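Local atomic coordinates of GDSL-like Lipase (Parabacteroides distasonis, PDB entry 3P94), a protein that is probably a serine hydrolase of the GDSL (SGNH) family, perhaps releasing fatty acids from lysophospholipids such as lysophosphatidylcholine. Residues N47-R52 with I194-I199; W37-T42 with E186-M191. All coordinates share one frame; numbering follows the deposited sequence.

Contacts 1 and 2 join two successive parts of helix 185-202 to the same N-terminal region of the chain, and their centres lie about 12 Å apart. Contact 2 joins the first turns of this helix, 186-191, to the end of helix 36-39 by a salt bridge and one apolar touch; contact 1, further along, packs 194-199 against the start of the edge strand 49-53 without any hydrogen bond across. The two meet where Asp-51 OD2 lies 3.9 Å from Trp-37 CB. Tyr-188 of contact 2 is near, but not touching, a probable Ser-His-Asp triad of Ser-31, His-182 and Asp-179.

Contact 1 (N47-R52 with I194-I199)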
# COMPACT_ATOMS: atom_id res chain seq x y z
N ASN A 47 5.90 13.15 10.78
CA ASN A 47 7.04 12.56 10.09
C ASN A 47 7.30 13.20 8.72
O ASN A 47 8.24 12.80 8.03
CB ASN A 47 6.78 11.08 9.92
CG ASN A 47 6.88 10.31 11.19
OD1 ASN A 47 7.96 10.18 11.77
ND2 ASN A 47 5.77 9.73 11.63
N ASN A 48 6.47 14.19 8.32
CA ASN A 48 6.51 14.86 7.03
C ASN A 48 6.30 13.82 5.91
O ASN A 48 7.06 13.75 4.95
CB ASN A 48 7.81 15.69 6.83
CG ASN A 48 7.83 16.57 5.59
OD1 ASN A 48 6.78 17.02 5.09
ND2 ASN A 48 9.02 16.82 5.07
N PHE A 49 5.27 12.99 6.07
CA PHE A 49 4.86 12.00 5.07
C PHE A 49 3.61 12.50 4.36
O PHE A 49 2.80 13.21 4.97
CB PHE A 49 4.60 10.61 5.71
CG PHE A 49 5.75 9.92 6.41
CD1 PHE A 49 7.07 10.21 6.07
CD2 PHE A 49 5.51 8.95 7.37
CE1 PHE A 49 8.13 9.55 6.71
CE2 PHE A 49 6.57 8.28 8.00
CZ PHE A 49 7.87 8.59 7.67
N VAL A 50 3.45 12.13 3.09
CA VAL A 50 2.28 12.52 2.29
C VAL A 50 1.38 11.29 2.18
O VAL A 50 1.82 10.27 1.65
CB VAL A 50 2.68 13.11 0.91
CG1 VAL A 50 1.45 13.42 0.07
CG2 VAL A 50 3.53 14.36 1.07
N ASP A 51 0.15 11.38 2.68
CA ASP A 51 -0.81 10.28 2.67
C ASP A 51 -1.61 10.31 1.37
O ASP A 51 -2.34 11.26 1.10
CB ASP A 51 -1.72 10.39 3.92
CG ASP A 51 -2.96 9.50 3.97
OD1 ASP A 51 -3.00 8.48 3.21
OD2 ASP A 51 -3.87 9.80 4.78
N ARG A 52 -1.46 9.27 0.55
CA ARG A 52 -2.17 9.17 -0.72
C ARG A 52 -2.91 7.82 -0.84
O ARG A 52 -3.08 7.29 -1.94
CB ARG A 52 -1.21 9.42 -1.91
CG ARG A 52 -0.75 10.90 -2.06
CD ARG A 52 -1.93 11.82 -2.38
NE ARG A 52 -1.59 13.24 -2.47
CZ ARG A 52 -1.71 14.10 -1.46
NH1 ARG A 52 -2.11 13.70 -0.27
NH2 ARG A 52 -1.40 15.38 -1.64
N ILE A 194 7.77 -0.59 12.33
CA ILE A 194 8.47 -1.29 11.25
C ILE A 194 8.76 -0.36 10.05
O ILE A 194 9.88 -0.36 9.54
CB ILE A 194 7.64 -2.54 10.82
CG1 ILE A 194 7.50 -3.54 11.99
CG2 ILE A 194 8.28 -3.24 9.58
CD1 ILE A 194 6.40 -4.52 11.82
N VAL A 195 7.76 0.42 9.60
CA VAL A 195 7.94 1.29 8.43
C VAL A 195 8.88 2.47 8.75
O VAL A 195 9.64 2.87 7.87
CB VAL A 195 6.59 1.75 7.80
CG1 VAL A 195 5.89 2.85 8.61
CG2 VAL A 195 6.76 2.15 6.35
N LEU A 196 8.86 3.00 10.00
CA LEU A 196 9.76 4.10 10.36
C LEU A 196 11.22 3.65 10.31
O LEU A 196 12.06 4.39 9.82
CB LEU A 196 9.44 4.69 11.74
CG LEU A 196 8.22 5.63 11.83
CD1 LEU A 196 7.98 6.01 13.27
CD2 LEU A 196 8.38 6.88 10.96
N GLU A 197 11.50 2.42 10.77
CA GLU A 197 12.84 1.83 10.76
C GLU A 197 13.30 1.61 9.31
O GLU A 197 14.45 1.92 8.99
CB GLU A 197 12.83 0.50 11.55
CG GLU A 197 14.19 0.06 12.07
CD GLU A 197 14.16 -1.11 13.03
OE1 GLU A 197 13.16 -1.27 13.77
OE2 GLU A 197 15.17 -1.86 13.08
N ALA A 198 12.40 1.13 8.43
CA ALA A 198 12.70 0.92 7.01
C ALA A 198 12.98 2.24 6.28
O ALA A 198 13.94 2.32 5.52
CB ALA A 198 11.55 0.19 6.34
N ILE A 199 12.16 3.29 6.53
CA ILE A 199 12.32 4.61 5.90
C ILE A 199 13.65 5.24 6.34
O ILE A 199 14.39 5.75 5.49
CB ILE A 199 11.10 5.54 6.19
CG1 ILE A 199 9.87 5.09 5.38
CG2 ILE A 199 11.42 7.02 5.92
CD1 ILE A 199 8.50 5.55 5.95
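The Phe-49 ring carries the CB of Asn-47, two residues earlier in the chain, on one face, 3.3 Å above the plane and over the ring centre, while Leu-196 CD2 from the helix sits at the ring edge, near its plane. Ile-199 CD1 approaches the same end of the ring obliquely. Phe-49 CE2 is 3.7 Å from Leu-196 CD2, and Phe-49 CZ is 3.5 Å from Ile-199 CD1, so the far end of the ring abuts two methyl groups, from residues nearly one helical turn apart. With CG anti to the carbonyl carbon (chi1 -61°), the phenyl group extends from the strand toward the helix, and the Ile-199 side chain comes to meet it from the opposite direction.

Leu-196 CD2 serves two partners. Besides the ring edge it touches the amide of Asn-47, whose OD1 is 3.4 Å away, the two side chains crossing at about a right angle. This is a van der Waals contact; the amide is held from elsewhere, its ND2 being hydrogen-bonded to Phe-43 O, one turn earlier in the chain. Asn-48, with positive phi, closes helix 43-47 in a Schellman motif, and the chain leads on into the edge strand of the parallel sheet. Behind the contact, Phe-27 of the adjoining strand 23-29 meets the Phe-49 ring with planes inclined at about 35° and also touches Ile-199.

The join between strand and helix in this flavodoxin-like alpha/beta fold is made chiefly by hydrocarbon groups. Phe-49 and Ile-199 are buried, whereas Asn-47 and Leu-196 are partly exposed, which implies cohesion by exclusion of water, with the asparagine amide as a polar border whose ND2 donates to the backbone O of Phe-43.

Contact 2 (W37-T42 with E186-M191); sequences WPADST and EGYKIM
The bend of the Lys-189 chain at chi2 (-76°) and the extended torsions beyond it carry NZ over to Asp-40, whose CG lies anti to the backbone N (chi1 -170°), a torsion that turns the carboxylate toward Lys-189. Lys-189 NZ donates to Asp-40 OD2 at 3.2 Å, a salt bridge that meets the carboxylate from above its plane, 41° out of it. One water bridges the pair: it accepts from Lys-189 NZ at 2.6 Å and gives a weak bond to Asp-40 OD1 at 2.9 Å. Asp-40 also forms a salt bridge with Arg-46 and Lys-189 with Glu-192, and the like charges that come close in this cluster are probably offset by the opposite ones between them.

Beside this polar group Ala-39 CB meets the Tyr-188 ring obliquely, 3.6 Å from CD2. The buried phenol is fixed further by a hydrogen bond from its OH to Ile-32 O and by stacking on Trp-36.

Asp-40 is the first residue to leave the short helix 36-39, and the contact thus joins the end of that helix to the beginning of the C-terminal helix 185-202, which also packs through Ile-190 and Met-191 on helix 161-165.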
# COMPACT_ATOMS: atom_id res chain seq x y z
N TRP A 37 -5.02 7.73 8.84
CA TRP A 37 -5.29 9.08 9.39
C TRP A 37 -6.44 9.05 10.46
O TRP A 37 -6.18 9.55 11.55
CB TRP A 37 -5.59 10.12 8.30
CG TRP A 37 -5.81 11.50 8.84
CD1 TRP A 37 -4.85 12.44 9.09
CD2 TRP A 37 -7.06 12.08 9.26
NE1 TRP A 37 -5.43 13.57 9.64
CE2 TRP A 37 -6.78 13.37 9.75
CE3 TRP A 37 -8.39 11.63 9.25
CZ2 TRP A 37 -7.78 14.22 10.24
CZ3 TRP A 37 -9.38 12.48 9.72
CH2 TRP A 37 -9.08 13.76 10.20
N PRO A 38 -7.64 8.44 10.25
CA PRO A 38 -8.64 8.43 11.33
C PRO A 38 -8.15 7.74 12.61
O PRO A 38 -8.53 8.15 13.70
CB PRO A 38 -9.84 7.71 10.72
CG PRO A 38 -9.38 7.09 9.49
CD PRO A 38 -8.17 7.81 9.02
N ALA A 39 -7.27 6.72 12.49
CA ALA A 39 -6.71 6.00 13.62
C ALA A 39 -5.63 6.83 14.36
O ALA A 39 -5.56 6.77 15.59
CB ALA A 39 -6.12 4.67 13.15
N ASP A 40 -4.78 7.56 13.61
CA ASP A 40 -3.66 8.35 14.16
C ASP A 40 -3.48 9.59 13.28
O ASP A 40 -2.63 9.61 12.40
CB ASP A 40 -2.38 7.48 14.20
CG ASP A 40 -1.18 8.05 14.95
OD1 ASP A 40 -1.26 9.19 15.41
OD2 ASP A 40 -0.16 7.33 15.07
N SER A 41 -4.29 10.63 13.55
CA SER A 41 -4.39 11.87 12.76
C SER A 41 -3.07 12.63 12.55
O SER A 41 -2.98 13.37 11.57
CB SER A 41 -5.42 12.81 13.37
OG SER A 41 -5.02 13.29 14.64
N THR A 42 -2.04 12.43 13.41
CA THR A 42 -0.78 13.16 13.23
C THR A 42 0.38 12.28 12.71
O THR A 42 1.48 12.81 12.56
CB THR A 42 -0.36 13.87 14.53
OG1 THR A 42 -0.05 12.91 15.53
CG2 THR A 42 -1.40 14.87 15.02
N GLU A 186 -3.93 -0.52 17.35
CA GLU A 186 -2.92 -1.47 17.82
C GLU A 186 -2.11 -2.01 16.64
O GLU A 186 -0.88 -2.11 16.73
CB GLU A 186 -3.56 -2.62 18.61
CG GLU A 186 -2.57 -3.43 19.44
CD GLU A 186 -3.16 -4.50 20.33
OE1 GLU A 186 -4.27 -4.30 20.86
OE2 GLU A 186 -2.49 -5.54 20.54
N GLY A 187 -2.79 -2.34 15.54
CA GLY A 187 -2.16 -2.83 14.34
C GLY A 187 -1.34 -1.76 13.68
O GLY A 187 -0.20 -2.01 13.29
N TYR A 188 -1.89 -0.52 13.59
CA TYR A 188 -1.17 0.61 12.99
C TYR A 188 0.10 0.96 13.74
O TYR A 188 1.06 1.40 13.12
CB TYR A 188 -2.07 1.85 12.88
CG TYR A 188 -3.01 1.80 11.69
CD1 TYR A 188 -2.52 1.71 10.39
CD2 TYR A 188 -4.39 1.82 11.87
CE1 TYR A 188 -3.37 1.65 9.29
CE2 TYR A 188 -5.26 1.77 10.77
CZ TYR A 188 -4.74 1.69 9.49
OH TYR A 188 -5.60 1.64 8.42
N LYS A 189 0.12 0.76 15.08
CA LYS A 189 1.30 1.04 15.90
C LYS A 189 2.41 0.02 15.62
O LYS A 189 3.59 0.41 15.59
CB LYS A 189 0.93 1.11 17.40
CG LYS A 189 0.16 2.39 17.78
CD LYS A 189 1.08 3.63 17.85
CE LYS A 189 0.36 4.94 17.64
NZ LYS A 189 1.32 6.07 17.57
N ILE A 190 2.05 -1.26 15.35
CA ILE A 190 3.03 -2.29 14.95
C ILE A 190 3.64 -1.85 13.61
O ILE A 190 4.86 -1.82 13.44
CB ILE A 190 2.40 -3.72 14.86
CG1 ILE A 190 2.08 -4.28 16.27
CG2 ILE A 190 3.30 -4.71 14.06
CD1 ILE A 190 1.20 -5.48 16.29
N MSE A 191 2.77 -1.48 12.67
CA MSE A 191 3.17 -1.03 11.33
C MSE A 191 4.06 0.20 11.38
O MSE A 191 5.08 0.23 10.68
CB MSE A 191 1.93 -0.75 10.48
CG MSE A 191 1.17 -2.02 10.10
SE MSE A 191 -0.57 -1.55 9.41
CE MSE A 191 -0.06 -0.77 7.76
O HOH W 1 0.11 8.41 17.83